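Local coordinates for phosphonopyruvate hydrolase (Variovorax sp., PDB 2HJP), which hydrolyses phosphonopyruvate to pyruvate and phosphate with the help of a divalent metal ion, cleaving a carbon-phosphorus bond, at residues M66-A71 against E100-S105; I107-K112 against E132-K137. All blocks are in the same frame, centred on the assembly; numbering follows the deposited sequence.

Contact 1. Residues M66-A71 against E100-S105; sequences MMRAIA and EAAGAS
Arg68 CA and Ala102 CA are 4.5 Å apart, where two helices come close. The small methyl of Ala102 permits this approach: its CB lies over one face of the Arg68 guanidinium, and Arg68 NH1 comes to 3.5 Å from Ala102 CA. With Arg68 CG anti to the backbone N (chi1 -151°), that carbon packs 3.8 Å from Ala102 O. No direct hydrogen bond joins the segments. Instead, Arg68 CA points a nearly straight CA-H...O contact at Ala102 O (3.5 Å, 172° at H), and one water donates to both Arg68 O and Ala102 O. A second water, in the guanidinium plane, accepts from Arg68 NH1 at 2.8 Å and donates to Ala101 O. The charge of Arg68 has its salt bridge with Glu65 of its own helix, while NH1 lies close to NH1 of Arg68 in a neighbouring subunit.

Ala71 CB rests against two carbonyl oxygens, 3.5 Å from Ala102 O and 3.6 Å from Gly103 O. Gly103 closes helix 89-102 in a Schellman motif with positive phi (106°); with no side chain, it lets Ala71 CB lie directly against the backbone of the turn. Helices 60-71 and 89-102 pack as neighbours on the outside of the TIM barrel. Met67 of helix 60-71, and Ala104 just past the end of helix 89-102, both touch Ala80 on strand 78-81.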
loop_
_atom_site.group_PDB
_atom_site.type_symbol
_atom_site.label_atom_id
_atom_site.label_comp_id
_atom_site.label_asym_id
_atom_site.label_seq_id
_atom_site.Cartn_x
_atom_site.Cartn_y
_atom_site.Cartn_z
ATOM N N MET A 66 -3.466 0.416 -8.634
ATOM C CA MET A 66 -3.058 0.667 -10.000
ATOM C C MET A 66 -4.243 1.316 -10.723
ATOM O O MET A 66 -4.009 2.143 -11.587
ATOM C CB MET A 66 -2.664 -0.659 -10.731
ATOM C CG MET A 66 -2.194 -0.403 -12.205
ATOM S SD MET A 66 -1.002 0.980 -12.333
ATOM C CE MET A 66 0.481 0.086 -11.692
ATOM N N MET A 67 -5.487 0.922 -10.431
ATOM C CA MET A 67 -6.625 1.528 -11.139
ATOM C C MET A 67 -6.704 2.989 -10.756
ATOM O O MET A 67 -6.955 3.852 -11.606
ATOM C CB MET A 67 -7.972 0.838 -10.842
ATOM C CG MET A 67 -8.055 -0.647 -11.296
ATOM S SD MET A 67 -7.625 -0.910 -13.061
ATOM C CE MET A 67 -5.962 -1.529 -12.982
ATOM N N ARG A 68 -6.524 3.280 -9.468
ATOM C CA ARG A 68 -6.534 4.679 -8.999
ATOM C C ARG A 68 -5.512 5.548 -9.732
ATOM O O ARG A 68 -5.815 6.663 -10.196
ATOM C CB ARG A 68 -6.204 4.773 -7.495
ATOM C CG ARG A 68 -6.857 5.989 -6.857
ATOM C CD ARG A 68 -6.328 6.200 -5.401
ATOM N NE ARG A 68 -6.629 4.956 -4.651
ATOM C CZ ARG A 68 -7.850 4.586 -4.263
ATOM N NH1 ARG A 68 -8.950 5.363 -4.499
ATOM N NH2 ARG A 68 -7.997 3.372 -3.706
ATOM N N ALA A 69 -4.292 5.036 -9.791
ATOM C CA ALA A 69 -3.224 5.730 -10.443
ATOM C C ALA A 69 -3.532 5.923 -11.959
ATOM O O ALA A 69 -3.292 6.978 -12.499
ATOM C CB ALA A 69 -1.880 4.898 -10.228
ATOM N N ILE A 70 -4.041 4.892 -12.630
ATOM C CA ILE A 70 -4.377 5.065 -14.058
ATOM C C ILE A 70 -5.514 6.103 -14.249
ATOM O O ILE A 70 -5.441 6.969 -15.097
ATOM C CB ILE A 70 -4.842 3.726 -14.692
ATOM C CG1 ILE A 70 -3.627 2.788 -14.855
ATOM C CG2 ILE A 70 -5.608 4.025 -16.079
ATOM C CD1 ILE A 70 -3.976 1.365 -15.267
ATOM N N ALA A 71 -6.581 6.011 -13.449
ATOM C CA ALA A 71 -7.679 6.929 -13.623
ATOM C C ALA A 71 -7.233 8.372 -13.327
ATOM O O ALA A 71 -7.784 9.277 -13.905
ATOM C CB ALA A 71 -8.879 6.509 -12.728
ATOM N N GLU A 100 -15.153 2.128 -7.890
ATOM C CA GLU A 100 -15.833 3.370 -8.316
ATOM C C GLU A 100 -15.129 4.594 -7.731
ATOM O O GLU A 100 -14.757 5.536 -8.453
ATOM C CB GLU A 100 -17.300 3.374 -7.861
ATOM C CG GLU A 100 -18.076 4.583 -8.425
ATOM C CD GLU A 100 -19.576 4.488 -8.126
ATOM O OE1 GLU A 100 -19.969 3.634 -7.309
ATOM O OE2 GLU A 100 -20.363 5.273 -8.684
ATOM N N ALA A 101 -14.866 4.554 -6.427
ATOM C CA ALA A 101 -14.181 5.667 -5.796
ATOM C C ALA A 101 -12.770 5.841 -6.366
ATOM O O ALA A 101 -12.287 6.993 -6.397
ATOM C CB ALA A 101 -14.120 5.478 -4.277
ATOM N N ALA A 102 -12.124 4.750 -6.813
ATOM C CA ALA A 102 -10.766 4.843 -7.423
ATOM C C ALA A 102 -10.820 5.574 -8.809
ATOM O O ALA A 102 -9.786 6.013 -9.349
ATOM C CB ALA A 102 -10.138 3.417 -7.589
ATOM N N GLY A 103 -12.034 5.693 -9.374
ATOM C CA GLY A 103 -12.220 6.409 -10.611
ATOM C C GLY A 103 -12.475 5.502 -11.813
ATOM O O GLY A 103 -12.472 5.997 -12.930
ATOM N N ALA A 104 -12.609 4.195 -11.605
ATOM C CA ALA A 104 -12.990 3.296 -12.727
ATOM C C ALA A 104 -14.434 3.618 -13.203
ATOM O O ALA A 104 -15.309 3.995 -12.377
ATOM C CB ALA A 104 -12.924 1.844 -12.281
ATOM N N SER A 105 -14.683 3.506 -14.498
ATOM C CA SER A 105 -16.022 3.810 -15.015
ATOM C C SER A 105 -16.861 2.500 -15.197
ATOM O O SER A 105 -18.105 2.560 -15.373
ATOM C CB SER A 105 -15.936 4.589 -16.329
ATOM O OG SER A 105 -15.588 5.970 -16.097
HETATM O O HOH W 1 -8.069 8.039 -9.543
HETATM O O HOH W 2 -9.390 7.965 -5.336
#

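Contact 2. Residues I107-K112 against E132-K137; sequences IVMEDK and EEFQGK
Phe134 extends from helix 131-144 to the end of strand 106-110, where its ring meets Met109, Glu110 and Asp111 in turn. Asp111 lies over one face: its CB is 3.8 Å from the ring centroid and 11° off the normal, a CH-pi contact centred on the ring. The carboxylate of Asp111 is engaged elsewhere, with OD2 bonded to Tyr175 OH and OD1 to the backbone N of Glu157; the Tyr175 ring also meets that of Phe134. Near the ring plane, Met109 O faces the rim at CZ of Phe134 (3.2 Å), where it probably meets the weakly positive C-H edge; Glu110 O comes to Phe134 CE1 obliquely at 3.0 Å. Met109 CG packs against Phe134 CZ at 3.9 Å, and its sulfur makes an oblique Met-aromatic contact, SD lying 5.3 Å from the Phe134 centroid.

Strand 106-110 and helix 131-144 form the fourth beta-alpha unit of the TIM barrel, the helix packed on the outside of its strand. The axes of strand 107-110 and helix 132-137 run nearly antiparallel (163°), 10.3 Å apart, with Met109 pointing outward to the helix and Glu110 away from it.

One turn beyond Phe134, Lys137 faces the same strand. The Met109 chain bends at chi3 (49°), and its CE lies 3.7 Å from Lys137 O and also packs on Lys137 CB. The Lys137 ammonium donates to a water at 2.8 Å from NZ, and that water donates in turn to Glu110 O and Lys112 O. NZ is also hydrogen-bonded to Thr84 O and Gly87 O, which tie the buried amine to the segment leading into helix 89-102.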
loop_
_atom_site.group_PDB
_atom_site.type_symbol
_atom_site.label_atom_id
_atom_site.label_comp_id
_atom_site.label_asym_id
_atom_site.label_seq_id
_atom_site.Cartn_x
_atom_site.Cartn_y
_atom_site.Cartn_z
ATOM N N ILE A 107 -16.583 -2.159 -14.252
ATOM C CA ILE A 107 -15.876 -3.313 -13.745
ATOM C C ILE A 107 -16.426 -4.446 -14.605
ATOM O O ILE A 107 -17.517 -4.360 -15.153
ATOM C CB ILE A 107 -16.111 -3.610 -12.254
ATOM C CG1 ILE A 107 -17.610 -3.600 -11.855
ATOM C CG2 ILE A 107 -15.374 -2.546 -11.471
ATOM C CD1 ILE A 107 -18.392 -4.830 -12.276
ATOM N N VAL A 108 -15.581 -5.449 -14.797
ATOM C CA VAL A 108 -15.878 -6.692 -15.522
ATOM C C VAL A 108 -15.640 -7.770 -14.438
ATOM O O VAL A 108 -14.562 -7.868 -13.848
ATOM C CB VAL A 108 -14.923 -6.940 -16.709
ATOM C CG1 VAL A 108 -15.168 -8.411 -17.340
ATOM C CG2 VAL A 108 -15.178 -5.886 -17.751
ATOM N N MET A 109 -16.655 -8.607 -14.224
ATOM C CA MET A 109 -16.623 -9.685 -13.236
ATOM C C MET A 109 -17.097 -10.969 -13.974
ATOM O O MET A 109 -18.107 -10.947 -14.667
ATOM C CB MET A 109 -17.572 -9.356 -12.066
ATOM C CG MET A 109 -17.514 -10.365 -10.986
ATOM S SD MET A 109 -18.433 -9.924 -9.514
ATOM C CE MET A 109 -20.031 -9.439 -10.188
ATOM N N GLU A 110 -16.335 -12.046 -13.863
ATOM C CA GLU A 110 -16.652 -13.325 -14.561
ATOM C C GLU A 110 -17.293 -14.359 -13.662
ATOM O O GLU A 110 -17.160 -14.317 -12.416
ATOM C CB GLU A 110 -15.352 -13.907 -15.157
ATOM C CG GLU A 110 -14.331 -14.232 -14.038
ATOM C CD GLU A 110 -12.876 -13.976 -14.483
ATOM O OE1 GLU A 110 -11.999 -14.725 -14.047
ATOM O OE2 GLU A 110 -12.631 -13.034 -15.277
ATOM N N ASP A 111 -17.975 -15.322 -14.276
ATOM C CA ASP A 111 -18.687 -16.318 -13.468
ATOM C C ASP A 111 -17.908 -17.616 -13.155
ATOM O O ASP A 111 -18.512 -18.672 -12.887
ATOM C CB ASP A 111 -20.053 -16.647 -14.106
ATOM C CG ASP A 111 -19.939 -17.088 -15.564
ATOM O OD1 ASP A 111 -18.810 -17.233 -16.078
ATOM O OD2 ASP A 111 -20.991 -17.282 -16.208
ATOM N N LYS A 112 -16.586 -17.543 -13.183
ATOM C CA LYS A 112 -15.779 -18.712 -12.839
ATOM C C LYS A 112 -15.939 -18.893 -11.303
ATOM O O LYS A 112 -16.208 -17.925 -10.571
ATOM C CB LYS A 112 -14.307 -18.461 -13.164
ATOM C CG LYS A 112 -14.058 -18.192 -14.622
ATOM C CD LYS A 112 -12.648 -18.591 -15.153
ATOM C CE LYS A 112 -11.504 -17.922 -14.465
ATOM N NZ LYS A 112 -10.198 -18.479 -14.983
ATOM N N GLU A 132 -27.829 -18.584 -10.348
ATOM C CA GLU A 132 -28.452 -17.724 -9.343
ATOM C C GLU A 132 -27.390 -17.091 -8.451
ATOM O O GLU A 132 -27.546 -15.949 -8.021
ATOM C CB GLU A 132 -29.434 -18.500 -8.427
ATOM C CG GLU A 132 -30.153 -19.620 -9.074
ATOM C CD GLU A 132 -29.272 -20.865 -9.100
ATOM O OE1 GLU A 132 -29.012 -21.363 -10.220
ATOM O OE2 GLU A 132 -28.838 -21.342 -7.997
ATOM N N GLU A 133 -26.329 -17.827 -8.149
ATOM C CA GLU A 133 -25.294 -17.220 -7.295
ATOM C C GLU A 133 -24.682 -16.034 -8.067
ATOM O O GLU A 133 -24.493 -14.960 -7.481
ATOM C CB GLU A 133 -24.160 -18.187 -6.894
ATOM C CG GLU A 133 -23.052 -17.372 -6.155
ATOM C CD GLU A 133 -21.808 -18.192 -5.646
ATOM O OE1 GLU A 133 -21.700 -19.411 -5.940
ATOM O OE2 GLU A 133 -20.941 -17.575 -4.940
ATOM N N PHE A 134 -24.398 -16.204 -9.374
ATOM C CA PHE A 134 -23.794 -15.057 -10.072
ATOM C C PHE A 134 -24.768 -13.888 -10.218
ATOM O O PHE A 134 -24.374 -12.705 -10.168
ATOM C CB PHE A 134 -23.229 -15.421 -11.431
ATOM C CG PHE A 134 -22.181 -14.429 -11.902
ATOM C CD1 PHE A 134 -20.914 -14.336 -11.231
ATOM C CD2 PHE A 134 -22.432 -13.610 -13.002
ATOM C CE1 PHE A 134 -19.923 -13.439 -11.675
ATOM C CE2 PHE A 134 -21.447 -12.700 -13.470
ATOM C CZ PHE A 134 -20.184 -12.607 -12.809
ATOM N N GLN A 135 -26.036 -14.221 -10.407
ATOM C CA GLN A 135 -27.063 -13.196 -10.472
ATOM C C GLN A 135 -26.997 -12.414 -9.198
ATOM O O GLN A 135 -27.108 -11.192 -9.261
ATOM C CB GLN A 135 -28.451 -13.802 -10.644
ATOM C CG GLN A 135 -28.750 -14.286 -12.091
ATOM C CD GLN A 135 -30.213 -14.717 -12.223
ATOM O OE1 GLN A 135 -31.003 -14.179 -13.037
ATOM N NE2 GLN A 135 -30.580 -15.684 -11.408
ATOM N N GLY A 136 -26.813 -13.093 -8.050
ATOM C CA GLY A 136 -26.687 -12.358 -6.775
ATOM C C GLY A 136 -25.474 -11.394 -6.763
ATOM O O GLY A 136 -25.508 -10.267 -6.236
ATOM N N LYS A 137 -24.359 -11.876 -7.294
ATOM C CA LYS A 137 -23.142 -11.048 -7.365
ATOM C C LYS A 137 -23.292 -9.789 -8.245
ATOM O O LYS A 137 -22.855 -8.690 -7.906
ATOM C CB LYS A 137 -22.001 -11.951 -7.831
ATOM C CG LYS A 137 -21.609 -12.954 -6.710
ATOM C CD LYS A 137 -20.652 -14.011 -7.222
ATOM C CE LYS A 137 -19.259 -13.429 -7.393
ATOM N NZ LYS A 137 -18.166 -14.496 -7.464
HETATM O O HOH W 3 -17.948 -15.695 -10.018
#

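Contacts 1 and 2 follow one another along the chain, their centres 21 Å apart: helix 89-102 leads through the turn at 103-105 into strand 106-110. There is no other touch between them; contact 1 joins two outer helices, contact 2 a barrel strand to the helix that follows it. Helix 89-102 ends in contact 1 and also flanks contact 2, where Val92 packs on Met109 and Ala89 on Lys137. The active site lies nearer contact 2, where the Glu110 side chain is about 5 Å from both bound phosphonopyruvate and magnesium. In contact 1 the side chain of Met67 lies about 4 Å from the substrate-binding Gly41 and about 10 Å from the substrate.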